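Local coordinates for protein dihydropteroate synthase (Burkholderia cenocepacia, PDB 2Y5S) that probably catalyses the condensation of para-aminobenzoate with 6-hydroxymethyl-7,8-dihydropterin diphosphate to give 7,8-dihydropteroate, a step of folate biosynthesis, at residues A145-G150 / P160-V165; D171-R176 / I190-G195; T216-A219 / A225-I228. All coordinates share one frame; numbering follows the deposited sequence.

The three contacts follow one another along the chain, each closing before the next opens, and all belong to the same TIM-barrel domain. Contacts 1 and 2 have centres about 10 Å apart and share the parallel sheet: strand 142-146, which leads into contact 1, pairs with strand 190-193 of contact 2. Helix 165-182 starts where contact 1 ends and supplies one side of contact 2. Contact 3, centred about 7 Å from contact 2, touches strand 190-193 directly through a probable hydrogen bond from Val192 N to Pro227 O. Contacts 1 and 2 reach the bound 7,8-dihydropteroate through Met146 and Asp193; contact 3 is packing beside the pocket, the Ile228 side chain about 9 Å from the ligand.

Contact 1: A145-G150 / P160-V165; sequences AMHMLG and PDYGDV. With 78H (7,8-dihydropteroate), chain P; EDO (1,2-ethanediol), chain V.
Pro160 opens the contact by bringing its CA to within 4.0 Å of Leu149 CD2, the methyl on which most of this small interface turns. At Asp161 the backbone does the touching: its N lies 3.5 Å from the same Leu149 CD2, while the carboxylate extends beyond the contact. Tyr162 is the main partner. With CG anti to the carbonyl carbon (chi1 -57°), its ring reaches back to meet Leu149 and His147, which come from the opposite direction. Leu149 CD2 lies 3.6 Å from Tyr162 CZ, oblique to the ring, and Tyr162 OH lies at the imidazole edge, in the ring plane, 3.3 Å from His147 CE1. Farther on, Asp164 N-caps helix 165-182, and its OD1 also forms a salt bridge to Arg294 of the second subunit. Val165, the first residue of that helix, folds back so that its CG2 sits 3.5 Å above the centre of the Tyr162 ring. The contact thus lies in a beta-alpha connection of the TIM barrel, between strand 142-146 and helix 165-182, which includes the small antiparallel pair 150-151/156-157. Met146, at the end of strand 142-146, is the pocket residue here: its SD lies 3.6 Å from N3 of 7,8-dihydropteroate. No hydrogen bond crosses between the segments; Tyr162 OH is bonded to Gly199 O and His147 ND1 to Lys200, so apolar and edge contacts join the two segments while their polar ends are tied to the 199-200 region.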
loop_
_atom_site.group_PDB
_atom_site.type_symbol
_atom_site.label_atom_id
_atom_site.label_comp_id
_atom_site.label_asym_id
_atom_site.label_seq_id
_atom_site.Cartn_x
_atom_site.Cartn_y
_atom_site.Cartn_z
ATOM N N ALA B 145 4.926 -12.476 21.811
ATOM C CA ALA B 145 3.842 -13.394 22.176
ATOM C C ALA B 145 2.746 -13.235 21.138
ATOM O O ALA B 145 2.135 -12.167 21.035
ATOM C CB ALA B 145 3.312 -13.034 23.570
ATOM N N MET B 146 2.518 -14.274 20.347
ATOM C CA MET B 146 1.467 -14.259 19.337
ATOM C C MET B 146 0.214 -14.925 19.864
ATOM O O MET B 146 0.289 -15.799 20.743
ATOM C CB MET B 146 1.936 -15.007 18.090
ATOM C CG MET B 146 1.140 -14.707 16.826
ATOM S SD MET B 146 1.533 -15.842 15.488
ATOM C CE MET B 146 0.484 -17.241 15.954
ATOM N N HIS B 147 -0.930 -14.532 19.303
ATOM C CA HIS B 147 -2.192 -15.219 19.538
ATOM C C HIS B 147 -2.448 -16.301 18.486
ATOM O O HIS B 147 -2.447 -16.036 17.281
ATOM C CB HIS B 147 -3.369 -14.228 19.520
ATOM C CG HIS B 147 -4.707 -14.888 19.652
ATOM N ND1 HIS B 147 -5.392 -15.415 18.574
ATOM C CD2 HIS B 147 -5.480 -15.118 20.739
ATOM C CE1 HIS B 147 -6.518 -15.954 18.997
ATOM N NE2 HIS B 147 -6.604 -15.775 20.304
ATOM N N MET B 148 -2.683 -17.517 18.966
ATOM C CA MET B 148 -3.138 -18.604 18.128
ATOM C C MET B 148 -4.215 -19.307 18.921
ATOM O O MET B 148 -4.069 -19.522 20.133
ATOM C CB MET B 148 -1.984 -19.554 17.764
ATOM C CG MET B 148 -2.419 -20.871 17.120
ATOM S SD MET B 148 -1.074 -21.966 16.601
ATOM C CE MET B 148 0.011 -21.759 17.988
ATOM N N LEU B 149 -5.317 -19.640 18.264
ATOM C CA LEU B 149 -6.361 -20.407 18.928
ATOM C C LEU B 149 -5.958 -21.880 18.845
ATOM O O LEU B 149 -5.752 -22.406 17.760
ATOM C CB LEU B 149 -7.722 -20.159 18.262
ATOM C CG LEU B 149 -8.962 -20.178 19.151
ATOM C CD1 LEU B 149 -8.830 -19.147 20.278
ATOM C CD2 LEU B 149 -10.192 -19.900 18.315
ATOM N N GLY B 150 -5.822 -22.538 19.984
ATOM C CA GLY B 150 -5.492 -23.963 19.989
ATOM C C GLY B 150 -5.078 -24.446 21.357
ATOM O O GLY B 150 -4.846 -23.641 22.249
ATOM N N PRO B 160 -11.917 -21.495 14.449
ATOM C CA PRO B 160 -12.229 -20.153 14.930
ATOM C C PRO B 160 -13.429 -20.166 15.851
ATOM O O PRO B 160 -14.416 -20.842 15.557
ATOM C CB PRO B 160 -12.560 -19.380 13.653
ATOM C CG PRO B 160 -12.009 -20.203 12.538
ATOM C CD PRO B 160 -12.094 -21.606 12.990
ATOM N N ASP B 161 -13.340 -19.435 16.958
ATOM C CA ASP B 161 -14.455 -19.325 17.888
ATOM C C ASP B 161 -14.221 -18.138 18.825
ATOM O O ASP B 161 -13.306 -18.177 19.651
ATOM C CB ASP B 161 -14.607 -20.617 18.691
ATOM C CG ASP B 161 -15.796 -20.582 19.627
ATOM O OD1 ASP B 161 -16.867 -20.087 19.217
ATOM O OD2 ASP B 161 -15.660 -21.055 20.773
ATOM N N TYR B 162 -15.049 -17.100 18.685
ATOM C CA TYR B 162 -14.852 -15.820 19.375
ATOM C C TYR B 162 -16.185 -15.147 19.706
ATOM O O TYR B 162 -17.190 -15.420 19.077
ATOM C CB TYR B 162 -14.046 -14.858 18.492
ATOM C CG TYR B 162 -12.703 -15.401 18.073
ATOM C CD1 TYR B 162 -11.648 -15.459 18.977
ATOM C CD2 TYR B 162 -12.497 -15.887 16.791
ATOM C CE1 TYR B 162 -10.401 -15.951 18.607
ATOM C CE2 TYR B 162 -11.255 -16.397 16.413
ATOM C CZ TYR B 162 -10.213 -16.428 17.336
ATOM O OH TYR B 162 -8.989 -16.937 16.984
ATOM N N GLY B 163 -16.162 -14.255 20.688
ATOM C CA GLY B 163 -17.241 -13.295 20.902
ATOM C C GLY B 163 -16.909 -12.133 19.998
ATOM O O GLY B 163 -17.339 -12.106 18.848
ATOM N N ASP B 164 -16.117 -11.186 20.501
ATOM C CA ASP B 164 -15.449 -10.216 19.640
ATOM C C ASP B 164 -13.986 -10.638 19.528
ATOM O O ASP B 164 -13.244 -10.616 20.509
ATOM C CB ASP B 164 -15.540 -8.797 20.199
ATOM C CG ASP B 164 -14.811 -7.777 19.335
ATOM O OD1 ASP B 164 -14.287 -8.135 18.249
ATOM O OD2 ASP B 164 -14.754 -6.598 19.727
ATOM N N VAL B 165 -13.579 -11.015 18.328
ATOM C CA VAL B 165 -12.247 -11.539 18.119
ATOM C C VAL B 165 -11.176 -10.536 18.564
ATOM O O VAL B 165 -10.139 -10.940 19.076
ATOM C CB VAL B 165 -12.023 -11.966 16.649
ATOM C CG1 VAL B 165 -12.124 -10.768 15.691
ATOM C CG2 VAL B 165 -10.677 -12.669 16.507
HETATM O O4 78H P . 2.132 -13.948 11.703
HETATM C C4 78H P . 3.116 -14.380 12.306
HETATM C C5 78H P . 3.763 -15.572 11.918
HETATM N N3 78H P . 3.601 -13.686 13.425
HETATM C C9 78H P . 4.871 -16.000 12.686
HETATM N N5 78H P . 3.369 -16.259 10.815
HETATM C C2 78H P . 4.711 -14.191 14.169
HETATM N N8 78H P . 5.555 -17.162 12.351
HETATM N N1 78H P . 5.313 -15.319 13.762
HETATM C C6 78H P . 3.967 -17.417 10.473
HETATM N N2 78H P . 5.151 -13.550 15.264
HETATM C C7 78H P . 5.038 -18.088 11.338
HETATM C C10 78H P . 3.574 -18.133 9.212
HETATM N N11 78H P . 2.396 -18.975 9.450
HETATM C C15 78H P . 1.370 -18.891 8.614
HETATM C C16 78H P . 0.075 -18.722 9.091
HETATM C C17 78H P . 1.625 -18.948 7.243
HETATM C C18 78H P . -0.977 -18.629 8.197
HETATM C C19 78H P . 0.569 -18.854 6.346
HETATM C C20 78H P . -0.731 -18.700 6.824
HETATM C C21 78H P . -1.893 -18.563 5.836
HETATM O O22 78H P . -2.954 -18.142 6.303
HETATM O O23 78H P . -1.689 -18.744 4.615
HETATM C C1 EDO V . -6.707 -19.400 24.030
HETATM O O1 EDO V . -7.987 -18.852 23.708
HETATM C C2 EDO V . -5.907 -19.488 22.740
HETATM O O2 EDO V . -5.638 -20.858 22.445
#

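Contact 2: D171-R176 / I190-G195; sequences DFLAAR and ICVDPG. With 78H (7,8-dihydropteroate), chain P; EDO (1,2-ethanediol), chain U.
Leu173 lays both its methyls against Val192, joining helix 165-182 to strand 190-193 in the helix-on-strand packing of a TIM barrel. The helix belongs to the beta-alpha-beta crossover between the neighbouring parallel strands 142-146 and 190-193, and Leu173 reaches inward from it. Its CG is anti to the carbonyl carbon (chi1 -67°), which carries the forked end over the strand; CD1 comes to 3.9 Å from Val192 CB, and CD2 lies at the same distance from the backbone oxygen of Asp193. The two side chains cross obliquely, the leucine methyls resting on the branching CB of the valine, and no hydrogen bond links the segments: the fit is apolar and buried. Pro218 and Val169 extend the packing around this point, touching Ala174 and Pro194 respectively. On the helix itself, Arg176 CG covers one face of the Phe172 ring, toward its rim, and the bent arginine chain brings NE to Gly126 O. Its NH1 donates to a bound ethanediol at the edge of the guanidinium. Across the strand from the helix the character changes. Asp193 turns away from Leu173 into the pocket, CG anti to its own N (chi1 179°), where OD2 accepts from N3 of 7,8-dihydropteroate and, weakly, from its N2. The other carboxylate oxygen closes an Asx turn that steadies the group: Gly195 N donates to Asp193 OD1 over 2.8 Å, approaching from above the carboxylate plane.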
loop_
_atom_site.group_PDB
_atom_site.type_symbol
_atom_site.label_atom_id
_atom_site.label_comp_id
_atom_site.label_asym_id
_atom_site.label_seq_id
_atom_site.Cartn_x
_atom_site.Cartn_y
_atom_site.Cartn_z
ATOM N N ASP B 171 -7.298 -9.736 25.248
ATOM C CA ASP B 171 -7.314 -10.324 26.597
ATOM C C ASP B 171 -6.331 -11.478 26.737
ATOM O O ASP B 171 -5.704 -11.633 27.779
ATOM C CB ASP B 171 -8.721 -10.819 26.965
ATOM C CG ASP B 171 -9.709 -9.690 27.148
ATOM O OD1 ASP B 171 -9.290 -8.573 27.506
ATOM O OD2 ASP B 171 -10.915 -9.924 26.953
ATOM N N PHE B 172 -6.197 -12.286 25.689
ATOM C CA PHE B 172 -5.248 -13.395 25.701
ATOM C C PHE B 172 -3.824 -12.859 25.781
ATOM O O PHE B 172 -2.996 -13.355 26.546
ATOM C CB PHE B 172 -5.409 -14.244 24.439
ATOM C CG PHE B 172 -4.271 -15.210 24.202
ATOM C CD1 PHE B 172 -4.307 -16.484 24.755
ATOM C CD2 PHE B 172 -3.174 -14.847 23.433
ATOM C CE1 PHE B 172 -3.274 -17.368 24.548
ATOM C CE2 PHE B 172 -2.130 -15.744 23.219
ATOM C CZ PHE B 172 -2.185 -17.002 23.780
ATOM N N LEU B 173 -3.538 -11.845 24.967
ATOM C CA LEU B 173 -2.221 -11.241 24.929
ATOM C C LEU B 173 -1.920 -10.579 26.272
ATOM O O LEU B 173 -0.796 -10.645 26.755
ATOM C CB LEU B 173 -2.113 -10.253 23.765
ATOM C CG LEU B 173 -2.162 -10.908 22.371
ATOM C CD1 LEU B 173 -2.273 -9.815 21.281
ATOM C CD2 LEU B 173 -0.958 -11.781 22.121
ATOM N N ALA B 174 -2.940 -9.987 26.897
ATOM C CA ALA B 174 -2.787 -9.379 28.221
ATOM C C ALA B 174 -2.364 -10.420 29.258
ATOM O O ALA B 174 -1.464 -10.180 30.069
ATOM C CB ALA B 174 -4.083 -8.700 28.639
ATOM N N ALA B 175 -3.011 -11.581 29.216
ATOM C CA ALA B 175 -2.675 -12.692 30.086
ATOM C C ALA B 175 -1.273 -13.248 29.815
ATOM O O ALA B 175 -0.557 -13.621 30.754
ATOM C CB ALA B 175 -3.742 -13.806 29.970
ATOM N N ARG B 176 -0.865 -13.306 28.550
ATOM C CA ARG B 176 0.476 -13.820 28.243
ATOM C C ARG B 176 1.564 -12.852 28.747
ATOM O O ARG B 176 2.557 -13.285 29.341
ATOM C CB ARG B 176 0.627 -14.156 26.752
ATOM C CG ARG B 176 -0.372 -15.218 26.215
ATOM C CD ARG B 176 -0.538 -16.422 27.145
ATOM N NE ARG B 176 0.765 -17.030 27.434
ATOM C CZ ARG B 176 1.047 -17.787 28.498
ATOM N NH1 ARG B 176 0.123 -18.056 29.419
ATOM N NH2 ARG B 176 2.272 -18.273 28.648
ATOM N N ILE B 190 8.775 -7.068 25.744
ATOM C CA ILE B 190 7.627 -7.784 25.202
ATOM C C ILE B 190 6.945 -7.000 24.084
ATOM O O ILE B 190 6.633 -5.815 24.222
ATOM C CB ILE B 190 6.581 -8.104 26.313
ATOM C CG1 ILE B 190 7.227 -8.952 27.431
ATOM C CG2 ILE B 190 5.367 -8.865 25.723
ATOM C CD1 ILE B 190 6.436 -9.002 28.756
ATOM N N CYS B 191 6.718 -7.683 22.970
ATOM C CA CYS B 191 5.800 -7.208 21.951
ATOM C C CYS B 191 4.751 -8.274 21.731
ATOM O O CYS B 191 4.897 -9.399 22.217
ATOM C CB CYS B 191 6.511 -6.868 20.651
ATOM S SG CYS B 191 7.318 -8.206 19.793
ATOM N N VAL B 192 3.666 -7.899 21.064
ATOM C CA VAL B 192 2.549 -8.812 20.845
ATOM C C VAL B 192 2.161 -8.852 19.370
ATOM O O VAL B 192 2.439 -7.916 18.596
ATOM C CB VAL B 192 1.326 -8.390 21.657
ATOM C CG1 VAL B 192 1.658 -8.346 23.157
ATOM C CG2 VAL B 192 0.788 -7.031 21.156
ATOM N N ASP B 193 1.461 -9.915 19.002
ATOM C CA ASP B 193 1.089 -10.165 17.620
ATOM C C ASP B 193 -0.268 -10.882 17.600
ATOM O O ASP B 193 -0.431 -11.925 18.246
ATOM C CB ASP B 193 2.185 -11.034 17.014
ATOM C CG ASP B 193 1.950 -11.403 15.575
ATOM O OD1 ASP B 193 0.824 -11.308 15.064
ATOM O OD2 ASP B 193 2.938 -11.870 14.961
ATOM N N PRO B 194 -1.243 -10.339 16.850
ATOM C CA PRO B 194 -2.597 -10.925 16.835
ATOM C C PRO B 194 -2.723 -12.245 16.087
ATOM O O PRO B 194 -3.794 -12.886 16.132
ATOM C CB PRO B 194 -3.429 -9.847 16.131
ATOM C CG PRO B 194 -2.427 -9.162 15.241
ATOM C CD PRO B 194 -1.196 -9.077 16.090
ATOM N N GLY B 195 -1.661 -12.644 15.383
ATOM C CA GLY B 195 -1.586 -13.978 14.814
ATOM C C GLY B 195 -2.494 -14.172 13.631
ATOM O O GLY B 195 -3.336 -15.081 13.592
HETATM O O4 78H P . 2.132 -13.948 11.703
HETATM C C4 78H P . 3.116 -14.380 12.306
HETATM C C5 78H P . 3.763 -15.572 11.918
HETATM N N3 78H P . 3.601 -13.686 13.425
HETATM C C9 78H P . 4.871 -16.000 12.686
HETATM N N5 78H P . 3.369 -16.259 10.815
HETATM C C2 78H P . 4.711 -14.191 14.169
HETATM N N8 78H P . 5.555 -17.162 12.351
HETATM N N1 78H P . 5.313 -15.319 13.762
HETATM C C6 78H P . 3.967 -17.417 10.473
HETATM N N2 78H P . 5.151 -13.550 15.264
HETATM C C7 78H P . 5.038 -18.088 11.338
HETATM C C10 78H P . 3.574 -18.133 9.212
HETATM N N11 78H P . 2.396 -18.975 9.450
HETATM C C15 78H P . 1.370 -18.891 8.614
HETATM C C16 78H P . 0.075 -18.722 9.091
HETATM C C17 78H P . 1.625 -18.948 7.243
HETATM C C18 78H P . -0.977 -18.629 8.197
HETATM C C19 78H P . 0.569 -18.854 6.346
HETATM C C20 78H P . -0.731 -18.700 6.824
HETATM C C21 78H P . -1.893 -18.563 5.836
HETATM O O22 78H P . -2.954 -18.142 6.303
HETATM O O23 78H P . -1.689 -18.744 4.615
HETATM C C1 EDO U . -4.039 -17.291 28.808
HETATM O O1 EDO U . -2.742 -17.438 29.404
HETATM C C2 EDO U . -4.426 -18.531 28.007
HETATM O O2 EDO U . -3.411 -19.539 28.100
#

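Contact 3: T216-A219 / A225-I228; sequences TAPA and AYPI
Pro218 and Tyr226 meet at about a right angle, with the proline CG 3.9 Å from Tyr226 CD2. The tyrosine CG stands anti to the carbonyl carbon (chi1 -75°), which swings the ring alongside the opposite backbone: Pro218 O lies at the ring edge, near its plane, and Ala219 O is 3.4 Å from CE2, obliquely placed. That same Pro218 O accepts a hydrogen bond from Tyr226 N over 2.9 Å and also takes a CA-H...O contact from Ala225. Ala219 and Ala225 form a single beta bridge, their CA atoms 4.0 Å apart, in the alpha-to-beta connection of the TIM barrel between helix 204-211 and strand 229-230. Beyond the bridge, Ala217 points its methyl toward the other segment: CB is 3.5 Å from Tyr226 O and 3.8 Å from Ile228 CG1, with Ala225 CB close by. The Ile228 and Thr216 side chains cross at about a right angle, with Ile228 CD1 4.0 Å from Thr216 OG1, a hydroxyl already bonded to Leu213 O. Helix 165-182 packs on Pro218 through Leu173 and Ala174, and touches the Tyr226 side chain through Ala177 and Arg181.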
loop_
_atom_site.group_PDB
_atom_site.type_symbol
_atom_site.label_atom_id
_atom_site.label_comp_id
_atom_site.label_asym_id
_atom_site.label_seq_id
_atom_site.Cartn_x
_atom_site.Cartn_y
_atom_site.Cartn_z
ATOM N N THR B 216 -5.953 -4.502 19.439
ATOM C CA THR B 216 -5.516 -5.862 19.761
ATOM C C THR B 216 -4.433 -5.881 20.860
ATOM O O THR B 216 -4.218 -6.903 21.498
ATOM C CB THR B 216 -4.974 -6.606 18.516
ATOM O OG1 THR B 216 -3.820 -5.934 18.034
ATOM C CG2 THR B 216 -6.019 -6.670 17.394
ATOM N N ALA B 217 -3.781 -4.741 21.101
ATOM C CA ALA B 217 -2.640 -4.673 22.011
ATOM C C ALA B 217 -3.071 -4.232 23.404
ATOM O O ALA B 217 -3.653 -3.161 23.564
ATOM C CB ALA B 217 -1.593 -3.710 21.474
ATOM N N PRO B 218 -2.763 -5.041 24.422
ATOM C CA PRO B 218 -2.985 -4.582 25.777
ATOM C C PRO B 218 -1.963 -3.515 26.181
ATOM O O PRO B 218 -1.002 -3.237 25.432
ATOM C CB PRO B 218 -2.808 -5.855 26.610
ATOM C CG PRO B 218 -1.951 -6.703 25.820
ATOM C CD PRO B 218 -2.115 -6.355 24.390
ATOM N N ALA B 219 -2.174 -2.951 27.364
ATOM C CA ALA B 219 -1.332 -1.877 27.914
ATOM C C ALA B 219 -0.207 -2.410 28.802
ATOM O O ALA B 219 -0.409 -3.331 29.590
ATOM C CB ALA B 219 -2.205 -0.891 28.712
ATOM N N ALA B 225 0.507 1.008 25.129
ATOM C CA ALA B 225 0.226 -0.295 24.555
ATOM C C ALA B 225 1.538 -1.038 24.257
ATOM O O ALA B 225 2.531 -0.435 23.848
ATOM C CB ALA B 225 -0.609 -0.130 23.290
ATOM N N TYR B 226 1.539 -2.347 24.482
ATOM C CA TYR B 226 2.609 -3.212 23.961
ATOM C C TYR B 226 2.754 -2.980 22.442
ATOM O O TYR B 226 1.752 -2.873 21.720
ATOM C CB TYR B 226 2.318 -4.684 24.275
ATOM C CG TYR B 226 2.570 -5.059 25.729
ATOM C CD1 TYR B 226 3.857 -5.338 26.186
ATOM C CD2 TYR B 226 1.524 -5.132 26.651
ATOM C CE1 TYR B 226 4.094 -5.676 27.517
ATOM C CE2 TYR B 226 1.756 -5.453 27.989
ATOM C CZ TYR B 226 3.041 -5.724 28.416
ATOM O OH TYR B 226 3.286 -6.037 29.732
ATOM N N PRO B 227 3.997 -2.836 21.954
ATOM C CA PRO B 227 4.161 -2.657 20.517
ATOM C C PRO B 227 3.767 -3.916 19.761
ATOM O O PRO B 227 3.909 -5.028 20.293
ATOM C CB PRO B 227 5.643 -2.356 20.371
ATOM C CG PRO B 227 6.278 -3.090 21.502
ATOM C CD PRO B 227 5.301 -2.912 22.641
ATOM N N ILE B 228 3.265 -3.729 18.536
ATOM C CA ILE B 228 2.637 -4.789 17.746
ATOM C C ILE B 228 3.538 -5.212 16.594
ATOM O O ILE B 228 4.043 -4.356 15.838
ATOM C CB ILE B 228 1.322 -4.317 17.142
ATOM C CG1 ILE B 228 0.335 -3.939 18.244
ATOM C CG2 ILE B 228 0.699 -5.385 16.183
ATOM C CD1 ILE B 228 -0.920 -3.188 17.737
#